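PDB 2OBN: DUF1611 domain-containing protein from Anabaena variabilis, which is of unknown function but probably binds a nucleotide or other phosphate-bearing ligand through a P-loop domain joined to a Rossmann-like domain. Local coordinates for residues B[155-160]-B[258-263]; B[165-170]-B[230-235]; B[86-91]-B[108-113]; B[77-82]-B[94-99]. The protein carries 2 engineered substitutions. All coordinates share one frame; numbering follows the deposited sequence.

Overall arrangement
The four contacts are built on, or at the ends of, two parallel six-stranded sheets, one in each domain. The Rossmann-like domain comes first, holding interactions 3 and 4, whose segments alternate in sequence and whose centres lie about 10 Å apart; N108 and L110 touch residues 79-82. The P-loop domain follows with interactions 1 and 2, centres about 8 Å apart, which share neighbouring strands 153-159 and 228-231 and meet at T157 and S170; both segments of interaction 2 fall between those of interaction 1. The pairs do not touch: centres of interactions 2 and 3 lie about 24 Å apart, nearest atoms about 10 Å. Two alpha/beta units are thus paired, with a phosphate bound at interaction 2.

Interaction 1: residues B[155-160]-B[258-263]; sequences VLTVGT and VLVHRA
Four backbone hydrogen bonds join strand 153-159 and the residue after it to strand 256-262, the two running in the same direction with the axes of their short segments crossing at 34°. V258 N donates to L156 O (3.1 Å) and V158 N to V258 O (2.9 Å). V260 N donates to V158 O (2.8 Å) and T160 N to V260 O (3.1 Å). The first three approach in the carbonyl plane, the last nearly along the C=O axis.

These are the two central strands of the parallel sheet of a P-loop domain, and T160 opens the loop that leads to the phosphate site. V155 CG1 meets V258 CG2 obliquely at 3.9 Å. On the face carrying V158 and L259, V158 CG2 and L259 CD1 cross at about a right angle, 4.0 Å apart, beneath helix 279-291; helix 166-179 packs on the face of T157, V258 and V260.

Polar side chains take over at the strand ends. With chi1 at 56°, T160 OG1 sits between its own N and carbonyl carbon and reaches the edge of the H261 ring in plane, making a 2.8 Å hydrogen bond to ND1. Replacing H261 by alanine would probably loosen the start of the loop, since T160 would lose this partner. A water also bridges T160 OG1 to R262 N, and R262 NH2 bonds to A163 O.

Interaction 2: residues B[165-170]-B[230-235]; sequences GKMSTS and HIEGQG. With PO4 (phosphate ion), chain G.
The carboxylate of E232 lies beside the side chain of M167, a selenomethionine, both pointing the same way, with OE2 3.4 Å from M167 CG. The H230 imidazole is approached obliquely by S170 O, 4.0 Å from H230 CG.

The polar centre is the phosphate ion. K166 bends at chi3 (-67°) and chi4 (-55°), curling NZ back to PO4 O4 at 2.8 Å, and K166 N donates to the same oxygen at 3.0 Å. G165 N is shared between O3 and O4, M167 N reaches O2 at 2.9 Å, and I164 N adds another bond. This cradle of amides at a helix N-terminus, closed by a lysine, is the P-loop arrangement expected of this family; the ion, probably from the crystallisation liquor, may mark a ligand phosphate site, and the helix start would probably favour it. K166 CE also rests 3.4 Å from G235 O.

S170 OG hydrogen-bonds to T157 OG1 and to a water (2.7 Å) that donates to I231 O.

Helix 166-179 follows strand 153-159 through the P-loop and lies over residues 230-235 as they leave strand 228-231, which strands 153-159 and 184-187 flank; F186 touches M167, S170 and E232, and helix 245-252 packs against I231 and Q234.

Interaction 3: residues B[86-91]-B[108-113]; sequences GGIPDD and NGLHTP
From CB, the longer branch of I88 leaves with CG1 anti to the carbonyl carbon (chi1 -59°) and heads for the loop 108-113. CG1 comes within 3.9 Å of T112 CG2. At the tip, CD1 lies 4.1 Å from T112 CB and presses against L110 CD1 at 3.5 Å, tighter than an ordinary methyl contact. An alanine in place of I88 would lose CG1, CG2 and CD1, and with CG1 and CD1 probably the main apolar link of L110 and T112 to segment 86-91.

Alongside, a water donates to G87 O and hydrogen-bonds with T112 OG1 (2.8 Å), bridging the loops.

The receiving loop is braced from within by N108. Its OD1 accepts from L110 N at 3.1 Å, with the donor well above the carbonyl plane, forming an Asx turn; its ND2 donates to T112 O at 2.8 Å and is also bonded to D132. H111 turns to the second subunit, where its NE2 meets D209 of that chain.

Both loops follow strands of the parallel sheet, 76-79 and 105-108, and so lie at their C-terminal ends, where Rossmann folds usually bind their ligands; a tetraethylene glycol molecule, probably from the crystallisation liquor, sits by T112.

Interaction 4: residues B[77-82]-B[94-99]; sequences LVIGIA and IELKTA
L77 and I79 on strand 76-79 supply the close-packed part of this contact, facing L96 and A99 on helix 92-101. With CG anti to its backbone N, L77 extends toward the helix and sets CD2 against three groups: A99 CB at 3.9 Å, L96 CD2 at 4.1 Å and the backbone oxygen E95 O at 4.0 Å. Its own CB also meets A99 CB, at 4.0 Å, so the small alanine lets the strand come close at this end. I79 CD1 touches the same L96 methyl, CD2, at 4.0 Å, the two side chains crossing at about a right angle. L96 CD2 is thus shared between the two strand residues, and no hydrogen bond crosses the interface. E95, on the buried side, gives its OE2 to H15 NE2.

The solvent side is looser: I94 is exposed and K97 partly so, and neither touches segment 77-82. T98 packs on helix 66-69, and its OG1 turns back on its own helix and donates to I94 O at 2.6 Å from above the carbonyl plane, alongside the regular bond from T98 N.

The axes of the short segments pass 10.0 Å apart at 155°, nearly antiparallel, as expected where a helix lies back over its sheet. This is the first half of a beta-alpha-beta crossover, which strand 105-108 completes beside strand 76-79 in the Rossmann-like domain.

Interaction 1: residues B[155-160]-B[258-263]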
loop_
_atom_site.group_PDB
_atom_site.type_symbol
_atom_site.label_atom_id
_atom_site.label_comp_id
_atom_site.label_asym_id
_atom_site.label_seq_id
_atom_site.Cartn_x
_atom_site.Cartn_y
_atom_site.Cartn_z
ATOM N N VAL B 155 -10.665 5.559 -16.351
ATOM C CA VAL B 155 -11.316 6.453 -15.419
ATOM C C VAL B 155 -11.350 5.843 -14.029
ATOM O O VAL B 155 -11.929 4.770 -13.824
ATOM C CB VAL B 155 -12.780 6.736 -15.858
ATOM C CG1 VAL B 155 -13.399 7.851 -15.007
ATOM C CG2 VAL B 155 -12.838 7.097 -17.356
ATOM N N LEU B 156 -10.705 6.537 -13.095
ATOM C CA LEU B 156 -10.660 6.146 -11.708
ATOM C C LEU B 156 -11.518 7.088 -10.863
ATOM O O LEU B 156 -11.398 8.314 -10.962
ATOM C CB LEU B 156 -9.219 6.226 -11.188
ATOM C CG LEU B 156 -9.013 5.949 -9.691
ATOM C CD1 LEU B 156 -9.441 4.511 -9.364
ATOM C CD2 LEU B 156 -7.554 6.191 -9.291
ATOM N N THR B 157 -12.380 6.506 -10.033
ATOM C CA THR B 157 -13.123 7.282 -9.068
ATOM C C THR B 157 -12.215 7.424 -7.866
ATOM O O THR B 157 -11.539 6.470 -7.472
ATOM C CB THR B 157 -14.476 6.641 -8.671
ATOM O OG1 THR B 157 -14.338 5.222 -8.576
ATOM C CG2 THR B 157 -15.529 6.963 -9.715
ATOM N N VAL B 158 -12.149 8.643 -7.344
ATOM C CA VAL B 158 -11.352 8.975 -6.162
ATOM C C VAL B 158 -12.321 9.637 -5.194
ATOM O O VAL B 158 -13.397 10.059 -5.621
ATOM C CB VAL B 158 -10.110 9.857 -6.525
ATOM C CG1 VAL B 158 -9.169 9.065 -7.436
ATOM C CG2 VAL B 158 -10.495 11.156 -7.211
ATOM N N GLY B 159 -11.996 9.713 -3.904
ATOM C CA GLY B 159 -12.938 10.309 -2.958
ATOM C C GLY B 159 -12.401 11.162 -1.830
ATOM O O GLY B 159 -11.216 11.110 -1.478
ATOM N N THR B 160 -13.307 11.951 -1.249
ATOM C CA THR B 160 -12.978 12.800 -0.080
ATOM C C THR B 160 -13.014 11.986 1.220
ATOM O O THR B 160 -12.615 12.489 2.264
ATOM C CB THR B 160 -13.914 14.011 0.049
ATOM O OG1 THR B 160 -15.271 13.573 0.111
ATOM C CG2 THR B 160 -13.782 14.896 -1.105
ATOM N N VAL B 258 -12.660 11.110 -11.519
ATOM C CA VAL B 258 -13.961 11.631 -11.104
ATOM C C VAL B 258 -13.912 11.643 -9.578
ATOM O O VAL B 258 -13.658 10.605 -8.939
ATOM C CB VAL B 258 -15.135 10.763 -11.613
ATOM C CG1 VAL B 258 -16.461 11.223 -11.012
ATOM C CG2 VAL B 258 -15.195 10.797 -13.133
ATOM N N LEU B 259 -14.085 12.820 -8.994
ATOM C CA LEU B 259 -14.014 12.973 -7.549
ATOM C C LEU B 259 -15.397 12.779 -6.918
ATOM O O LEU B 259 -16.335 13.461 -7.282
ATOM C CB LEU B 259 -13.441 14.357 -7.188
ATOM C CG LEU B 259 -13.319 14.730 -5.697
ATOM C CD1 LEU B 259 -12.483 13.715 -4.930
ATOM C CD2 LEU B 259 -12.735 16.123 -5.531
ATOM N N VAL B 260 -15.504 11.851 -5.972
ATOM C CA VAL B 260 -16.759 11.591 -5.287
ATOM C C VAL B 260 -16.715 12.296 -3.921
ATOM O O VAL B 260 -15.671 12.362 -3.272
ATOM C CB VAL B 260 -17.023 10.076 -5.140
ATOM C CG1 VAL B 260 -18.466 9.797 -4.653
ATOM C CG2 VAL B 260 -16.760 9.367 -6.471
ATOM N N HIS B 261 -17.850 12.853 -3.509
ATOM C CA HIS B 261 -17.937 13.561 -2.249
ATOM C C HIS B 261 -19.364 13.602 -1.725
ATOM O O HIS B 261 -20.299 13.769 -2.490
ATOM C CB HIS B 261 -17.382 14.964 -2.439
ATOM C CG HIS B 261 -17.609 15.880 -1.276
ATOM N ND1 HIS B 261 -16.923 15.770 -0.083
ATOM C CD2 HIS B 261 -18.415 16.958 -1.147
ATOM C CE1 HIS B 261 -17.308 16.735 0.731
ATOM N NE2 HIS B 261 -18.221 17.463 0.111
ATOM N N ARG B 262 -19.523 13.416 -0.414
ATOM C CA ARG B 262 -20.841 13.505 0.217
ATOM C C ARG B 262 -21.103 14.957 0.573
ATOM O O ARG B 262 -20.350 15.553 1.338
ATOM C CB ARG B 262 -20.958 12.618 1.459
ATOM C CG ARG B 262 -22.298 12.785 2.182
ATOM C CD ARG B 262 -22.427 11.892 3.400
ATOM N NE ARG B 262 -22.502 10.474 3.035
ATOM C CZ ARG B 262 -21.587 9.539 3.288
ATOM N NH1 ARG B 262 -20.470 9.783 3.975
ATOM N NH2 ARG B 262 -21.826 8.308 2.873
ATOM N N ALA B 263 -22.172 15.512 0.002
ATOM C CA ALA B 263 -22.554 16.889 0.236
ATOM C C ALA B 263 -22.656 17.183 1.732
ATOM O O ALA B 263 -23.306 16.444 2.482
ATOM C CB ALA B 263 -23.894 17.191 -0.458
HETATM O O HOH W 1 -17.423 12.650 1.596
#

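Interaction 2: residues B[165-170]-B[230-235]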
loop_
_atom_site.group_PDB
_atom_site.type_symbol
_atom_site.label_atom_id
_atom_site.label_comp_id
_atom_site.label_asym_id
_atom_site.label_seq_id
_atom_site.Cartn_x
_atom_site.Cartn_y
_atom_site.Cartn_z
ATOM N N GLY B 165 -19.735 6.169 -2.076
ATOM C CA GLY B 165 -20.328 5.925 -3.392
ATOM C C GLY B 165 -19.363 5.841 -4.564
ATOM O O GLY B 165 -19.793 5.957 -5.703
ATOM N N LYS B 166 -18.069 5.672 -4.306
ATOM C CA LYS B 166 -17.082 5.546 -5.392
ATOM C C LYS B 166 -17.424 4.385 -6.318
ATOM O O LYS B 166 -17.375 4.550 -7.528
ATOM C CB LYS B 166 -15.651 5.390 -4.859
ATOM C CG LYS B 166 -15.106 6.634 -4.139
ATOM C CD LYS B 166 -13.636 6.510 -3.766
ATOM C CE LYS B 166 -13.364 5.434 -2.694
ATOM N NZ LYS B 166 -14.158 5.647 -1.476
HETATM N N MSE B 167 -17.813 3.242 -5.746
HETATM C CA MSE B 167 -18.171 2.058 -6.533
HETATM C C MSE B 167 -19.456 2.306 -7.299
HETATM O O MSE B 167 -19.555 1.978 -8.486
HETATM C CB MSE B 167 -18.345 0.818 -5.661
HETATM C CG MSE B 167 -18.422 -0.463 -6.487
HETATM SE SE MSE B 167 -18.767 -2.078 -5.457
HETATM C CE MSE B 167 -20.585 -1.756 -5.153
ATOM N N SER B 168 -20.442 2.862 -6.613
ATOM C CA SER B 168 -21.697 3.229 -7.241
ATOM C C SER B 168 -21.486 4.114 -8.473
ATOM O O SER B 168 -22.100 3.882 -9.518
ATOM C CB SER B 168 -22.596 3.946 -6.232
ATOM O OG SER B 168 -22.885 3.075 -5.163
ATOM N N THR B 169 -20.616 5.116 -8.330
ATOM C CA THR B 169 -20.271 6.048 -9.402
ATOM C C THR B 169 -19.589 5.359 -10.582
ATOM O O THR B 169 -19.919 5.625 -11.749
ATOM C CB THR B 169 -19.352 7.145 -8.848
ATOM O OG1 THR B 169 -20.032 7.822 -7.795
ATOM C CG2 THR B 169 -18.979 8.159 -9.892
ATOM N N SER B 170 -18.636 4.479 -10.291
ATOM C CA SER B 170 -17.940 3.746 -11.356
ATOM C C SER B 170 -18.926 2.871 -12.107
ATOM O O SER B 170 -18.865 2.783 -13.320
ATOM C CB SER B 170 -16.808 2.870 -10.795
ATOM O OG SER B 170 -15.766 3.642 -10.251
ATOM N N HIS B 230 -13.465 1.450 -16.302
ATOM C CA HIS B 230 -13.913 2.146 -15.094
ATOM C C HIS B 230 -13.325 1.432 -13.875
ATOM O O HIS B 230 -13.843 0.402 -13.443
ATOM C CB HIS B 230 -15.441 2.142 -14.997
ATOM C CG HIS B 230 -16.118 2.665 -16.222
ATOM N ND1 HIS B 230 -16.493 3.982 -16.362
ATOM C CD2 HIS B 230 -16.452 2.051 -17.383
ATOM C CE1 HIS B 230 -17.042 4.153 -17.554
ATOM N NE2 HIS B 230 -17.031 2.996 -18.192
ATOM N N ILE B 231 -12.238 1.971 -13.335
ATOM C CA ILE B 231 -11.593 1.373 -12.179
ATOM C C ILE B 231 -12.264 1.831 -10.862
ATOM O O ILE B 231 -12.320 3.032 -10.556
ATOM C CB ILE B 231 -10.071 1.662 -12.149
ATOM C CG1 ILE B 231 -9.366 1.189 -13.440
ATOM C CG2 ILE B 231 -9.416 0.965 -10.936
ATOM C CD1 ILE B 231 -9.271 2.191 -14.562
ATOM N N GLU B 232 -12.787 0.862 -10.106
ATOM C CA GLU B 232 -13.404 1.124 -8.813
ATOM C C GLU B 232 -12.393 1.792 -7.879
ATOM O O GLU B 232 -11.285 1.299 -7.709
ATOM C CB GLU B 232 -13.893 -0.186 -8.169
ATOM C CG GLU B 232 -14.446 -0.010 -6.748
ATOM C CD GLU B 232 -14.867 -1.302 -6.078
ATOM O OE1 GLU B 232 -14.553 -2.383 -6.606
ATOM O OE2 GLU B 232 -15.490 -1.224 -4.989
ATOM N N GLY B 233 -12.772 2.919 -7.294
ATOM C CA GLY B 233 -11.916 3.590 -6.345
ATOM C C GLY B 233 -11.944 2.940 -4.966
ATOM O O GLY B 233 -12.878 2.183 -4.621
ATOM N N GLN B 234 -10.899 3.228 -4.192
ATOM C CA GLN B 234 -10.764 2.759 -2.814
ATOM C C GLN B 234 -9.987 3.803 -2.016
ATOM O O GLN B 234 -9.087 4.471 -2.537
ATOM C CB GLN B 234 -10.021 1.426 -2.721
ATOM C CG GLN B 234 -10.565 0.271 -3.538
ATOM C CD GLN B 234 -11.881 -0.288 -3.028
ATOM O OE1 GLN B 234 -12.316 0.011 -1.908
ATOM N NE2 GLN B 234 -12.509 -1.140 -3.843
ATOM N N GLY B 235 -10.353 3.945 -0.748
ATOM C CA GLY B 235 -9.675 4.847 0.149
ATOM C C GLY B 235 -9.885 6.316 -0.121
ATOM O O GLY B 235 -10.835 6.710 -0.776
HETATM P P PO4 G . -17.228 3.453 -1.638
HETATM O O1 PO4 G . -16.478 2.718 -0.544
HETATM O O2 PO4 G . -16.943 2.783 -2.976
HETATM O O3 PO4 G . -18.704 3.359 -1.416
HETATM O O4 PO4 G . -16.826 4.897 -1.716
HETATM O O HOH W 2 -14.423 4.530 -12.393
#

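Interaction 3: residues B[86-91]-B[108-113]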
loop_
_atom_site.group_PDB
_atom_site.type_symbol
_atom_site.label_atom_id
_atom_site.label_comp_id
_atom_site.label_asym_id
_atom_site.label_seq_id
_atom_site.Cartn_x
_atom_site.Cartn_y
_atom_site.Cartn_z
ATOM N N GLY B 86 -12.458 -6.022 14.199
ATOM C CA GLY B 86 -12.504 -7.089 15.211
ATOM C C GLY B 86 -12.414 -8.546 14.785
ATOM O O GLY B 86 -13.134 -9.391 15.338
ATOM N N GLY B 87 -11.517 -8.844 13.840
ATOM C CA GLY B 87 -11.284 -10.220 13.352
ATOM C C GLY B 87 -12.543 -11.010 13.021
ATOM O O GLY B 87 -13.271 -10.665 12.081
ATOM N N ILE B 88 -12.790 -12.076 13.783
ATOM C CA ILE B 88 -13.990 -12.905 13.628
ATOM C C ILE B 88 -14.715 -12.890 14.967
ATOM O O ILE B 88 -14.215 -13.464 15.924
ATOM C CB ILE B 88 -13.663 -14.396 13.283
ATOM C CG1 ILE B 88 -12.865 -14.521 11.982
ATOM C CG2 ILE B 88 -14.948 -15.230 13.177
ATOM C CD1 ILE B 88 -13.639 -14.172 10.724
ATOM N N PRO B 89 -15.874 -12.211 15.062
ATOM C CA PRO B 89 -16.603 -12.254 16.336
ATOM C C PRO B 89 -17.024 -13.674 16.710
ATOM O O PRO B 89 -17.263 -14.502 15.832
ATOM C CB PRO B 89 -17.822 -11.365 16.074
ATOM C CG PRO B 89 -17.369 -10.450 14.985
ATOM C CD PRO B 89 -16.562 -11.347 14.090
ATOM N N ASP B 90 -17.110 -13.937 18.009
ATOM C CA ASP B 90 -17.427 -15.269 18.514
ATOM C C ASP B 90 -18.796 -15.795 18.077
ATOM O O ASP B 90 -18.972 -17.004 17.944
ATOM C CB ASP B 90 -17.325 -15.299 20.049
ATOM N N ASP B 91 -19.759 -14.898 17.851
ATOM C CA ASP B 91 -21.115 -15.316 17.452
ATOM C C ASP B 91 -21.260 -15.727 15.978
ATOM O O ASP B 91 -22.282 -16.300 15.596
ATOM C CB ASP B 91 -22.172 -14.265 17.855
ATOM C CG ASP B 91 -21.948 -12.895 17.215
ATOM O OD1 ASP B 91 -20.940 -12.687 16.515
ATOM O OD2 ASP B 91 -22.799 -12.008 17.436
ATOM N N ASN B 108 -16.320 -15.495 1.897
ATOM C CA ASN B 108 -15.721 -14.675 2.936
ATOM C C ASN B 108 -14.916 -13.491 2.385
ATOM O O ASN B 108 -13.882 -13.679 1.757
ATOM C CB ASN B 108 -14.781 -15.550 3.772
ATOM C CG ASN B 108 -14.056 -14.761 4.836
ATOM O OD1 ASN B 108 -14.625 -13.825 5.404
ATOM N ND2 ASN B 108 -12.796 -15.120 5.110
ATOM N N GLY B 109 -15.385 -12.277 2.652
ATOM C CA GLY B 109 -14.701 -11.069 2.225
ATOM C C GLY B 109 -13.840 -10.432 3.308
ATOM O O GLY B 109 -13.166 -9.442 3.060
ATOM N N LEU B 110 -13.856 -11.001 4.505
ATOM C CA LEU B 110 -13.102 -10.457 5.618
ATOM C C LEU B 110 -11.618 -10.676 5.400
ATOM O O LEU B 110 -11.234 -11.543 4.616
ATOM C CB LEU B 110 -13.511 -11.142 6.918
ATOM C CG LEU B 110 -14.960 -11.040 7.374
ATOM C CD1 LEU B 110 -15.085 -11.790 8.686
ATOM C CD2 LEU B 110 -15.385 -9.611 7.551
ATOM N N HIS B 111 -10.797 -9.887 6.099
ATOM C CA HIS B 111 -9.341 -10.012 6.014
ATOM C C HIS B 111 -8.864 -11.368 6.529
ATOM O O HIS B 111 -7.902 -11.922 6.005
ATOM C CB HIS B 111 -8.619 -8.911 6.816
ATOM C CG HIS B 111 -8.401 -7.618 6.074
ATOM N ND1 HIS B 111 -7.439 -7.473 5.095
ATOM C CD2 HIS B 111 -8.947 -6.389 6.243
ATOM C CE1 HIS B 111 -7.429 -6.225 4.665
ATOM N NE2 HIS B 111 -8.332 -5.544 5.347
ATOM N N THR B 112 -9.512 -11.876 7.579
ATOM C CA THR B 112 -9.132 -13.162 8.172
ATOM C C THR B 112 -9.589 -14.321 7.267
ATOM O O THR B 112 -10.796 -14.476 7.009
ATOM C CB THR B 112 -9.757 -13.332 9.574
ATOM O OG1 THR B 112 -9.342 -12.256 10.429
ATOM C CG2 THR B 112 -9.348 -14.663 10.199
ATOM N N PRO B 113 -8.635 -15.138 6.778
ATOM C CA PRO B 113 -8.989 -16.256 5.897
ATOM C C PRO B 113 -9.624 -17.442 6.645
ATOM O O PRO B 113 -9.141 -17.834 7.709
ATOM C CB PRO B 113 -7.649 -16.655 5.290
ATOM C CG PRO B 113 -6.657 -16.274 6.301
ATOM C CD PRO B 113 -7.187 -15.068 7.014
HETATM O O HOH W 3 -10.972 -10.042 9.857
#

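Interaction 4: residues B[77-82]-B[94-99]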
loop_
_atom_site.group_PDB
_atom_site.type_symbol
_atom_site.label_atom_id
_atom_site.label_comp_id
_atom_site.label_asym_id
_atom_site.label_seq_id
_atom_site.Cartn_x
_atom_site.Cartn_y
_atom_site.Cartn_z
ATOM N N LEU B 77 -23.499 -19.264 1.622
ATOM C CA LEU B 77 -23.657 -18.243 2.644
ATOM C C LEU B 77 -22.563 -17.234 2.363
ATOM O O LEU B 77 -21.387 -17.606 2.343
ATOM C CB LEU B 77 -23.477 -18.804 4.059
ATOM C CG LEU B 77 -23.645 -17.750 5.168
ATOM C CD1 LEU B 77 -25.095 -17.334 5.280
ATOM C CD2 LEU B 77 -23.131 -18.227 6.508
ATOM N N VAL B 78 -22.956 -15.979 2.133
ATOM C CA VAL B 78 -22.026 -14.888 1.858
ATOM C C VAL B 78 -21.981 -13.980 3.079
ATOM O O VAL B 78 -23.023 -13.452 3.513
ATOM C CB VAL B 78 -22.457 -14.062 0.625
ATOM C CG1 VAL B 78 -21.448 -12.953 0.325
ATOM C CG2 VAL B 78 -22.625 -14.960 -0.597
ATOM N N ILE B 79 -20.782 -13.789 3.631
ATOM C CA ILE B 79 -20.602 -12.908 4.784
ATOM C C ILE B 79 -20.794 -11.442 4.326
ATOM O O ILE B 79 -20.003 -10.900 3.549
ATOM C CB ILE B 79 -19.222 -13.129 5.508
ATOM C CG1 ILE B 79 -19.111 -14.567 6.029
ATOM C CG2 ILE B 79 -19.069 -12.177 6.696
ATOM C CD1 ILE B 79 -17.759 -14.912 6.668
ATOM N N GLY B 80 -21.862 -10.823 4.812
ATOM C CA GLY B 80 -22.194 -9.451 4.471
ATOM C C GLY B 80 -22.007 -8.470 5.606
ATOM O O GLY B 80 -22.469 -7.345 5.508
ATOM N N ILE B 81 -21.342 -8.892 6.681
ATOM C CA ILE B 81 -21.070 -8.024 7.835
ATOM C C ILE B 81 -19.621 -8.127 8.263
ATOM O O ILE B 81 -18.947 -9.103 7.979
ATOM C CB ILE B 81 -21.970 -8.314 9.066
ATOM C CG1 ILE B 81 -21.993 -9.823 9.367
ATOM C CG2 ILE B 81 -23.364 -7.742 8.832
ATOM C CD1 ILE B 81 -22.761 -10.219 10.639
ATOM N N ALA B 82 -19.152 -7.094 8.948
ATOM C CA ALA B 82 -17.782 -7.061 9.423
ATOM C C ALA B 82 -17.745 -6.241 10.697
ATOM O O ALA B 82 -18.280 -5.130 10.733
ATOM C CB ALA B 82 -16.882 -6.466 8.377
ATOM N N ILE B 94 -21.106 -20.145 14.909
ATOM C CA ILE B 94 -22.310 -20.976 14.909
ATOM C C ILE B 94 -23.001 -20.912 13.541
ATOM O O ILE B 94 -23.363 -21.953 12.972
ATOM C CB ILE B 94 -23.300 -20.554 16.024
ATOM C CG1 ILE B 94 -22.725 -20.893 17.405
ATOM C CG2 ILE B 94 -24.649 -21.265 15.847
ATOM C CD1 ILE B 94 -23.484 -20.262 18.569
ATOM N N GLU B 95 -23.165 -19.690 13.026
ATOM C CA GLU B 95 -23.821 -19.471 11.734
ATOM C C GLU B 95 -23.027 -20.078 10.583
ATOM O O GLU B 95 -23.598 -20.695 9.680
ATOM C CB GLU B 95 -24.074 -17.974 11.497
ATOM C CG GLU B 95 -25.073 -17.294 12.477
ATOM C CD GLU B 95 -26.533 -17.782 12.354
ATOM O OE1 GLU B 95 -26.794 -18.999 12.447
ATOM O OE2 GLU B 95 -27.438 -16.933 12.199
ATOM N N LEU B 96 -21.709 -19.923 10.641
ATOM C CA LEU B 96 -20.823 -20.470 9.621
ATOM C C LEU B 96 -20.892 -21.992 9.626
ATOM O O LEU B 96 -21.111 -22.618 8.584
ATOM C CB LEU B 96 -19.375 -20.001 9.848
ATOM C CG LEU B 96 -19.143 -18.481 9.868
ATOM C CD1 LEU B 96 -17.661 -18.147 10.064
ATOM C CD2 LEU B 96 -19.682 -17.793 8.621
ATOM N N LYS B 97 -20.724 -22.584 10.802
ATOM C CA LYS B 97 -20.760 -24.048 10.944
ATOM C C LYS B 97 -22.097 -24.655 10.521
ATOM O O LYS B 97 -22.121 -25.718 9.903
ATOM C CB LYS B 97 -20.427 -24.458 12.378
ATOM C CG LYS B 97 -18.969 -24.203 12.763
ATOM C CD LYS B 97 -18.676 -24.720 14.151
ATOM C CE LYS B 97 -17.213 -24.602 14.495
ATOM N NZ LYS B 97 -16.937 -25.309 15.788
ATOM N N THR B 98 -23.194 -23.976 10.849
ATOM C CA THR B 98 -24.539 -24.422 10.476
ATOM C C THR B 98 -24.710 -24.477 8.955
ATOM O O THR B 98 -25.327 -25.407 8.423
ATOM C CB THR B 98 -25.620 -23.495 11.079
ATOM O OG1 THR B 98 -25.455 -23.436 12.501
ATOM C CG2 THR B 98 -27.023 -23.993 10.743
ATOM N N ALA B 99 -24.177 -23.474 8.262
ATOM C CA ALA B 99 -24.214 -23.453 6.812
ATOM C C ALA B 99 -23.399 -24.631 6.253
ATOM O O ALA B 99 -23.854 -25.334 5.343
ATOM C CB ALA B 99 -23.674 -22.127 6.283
#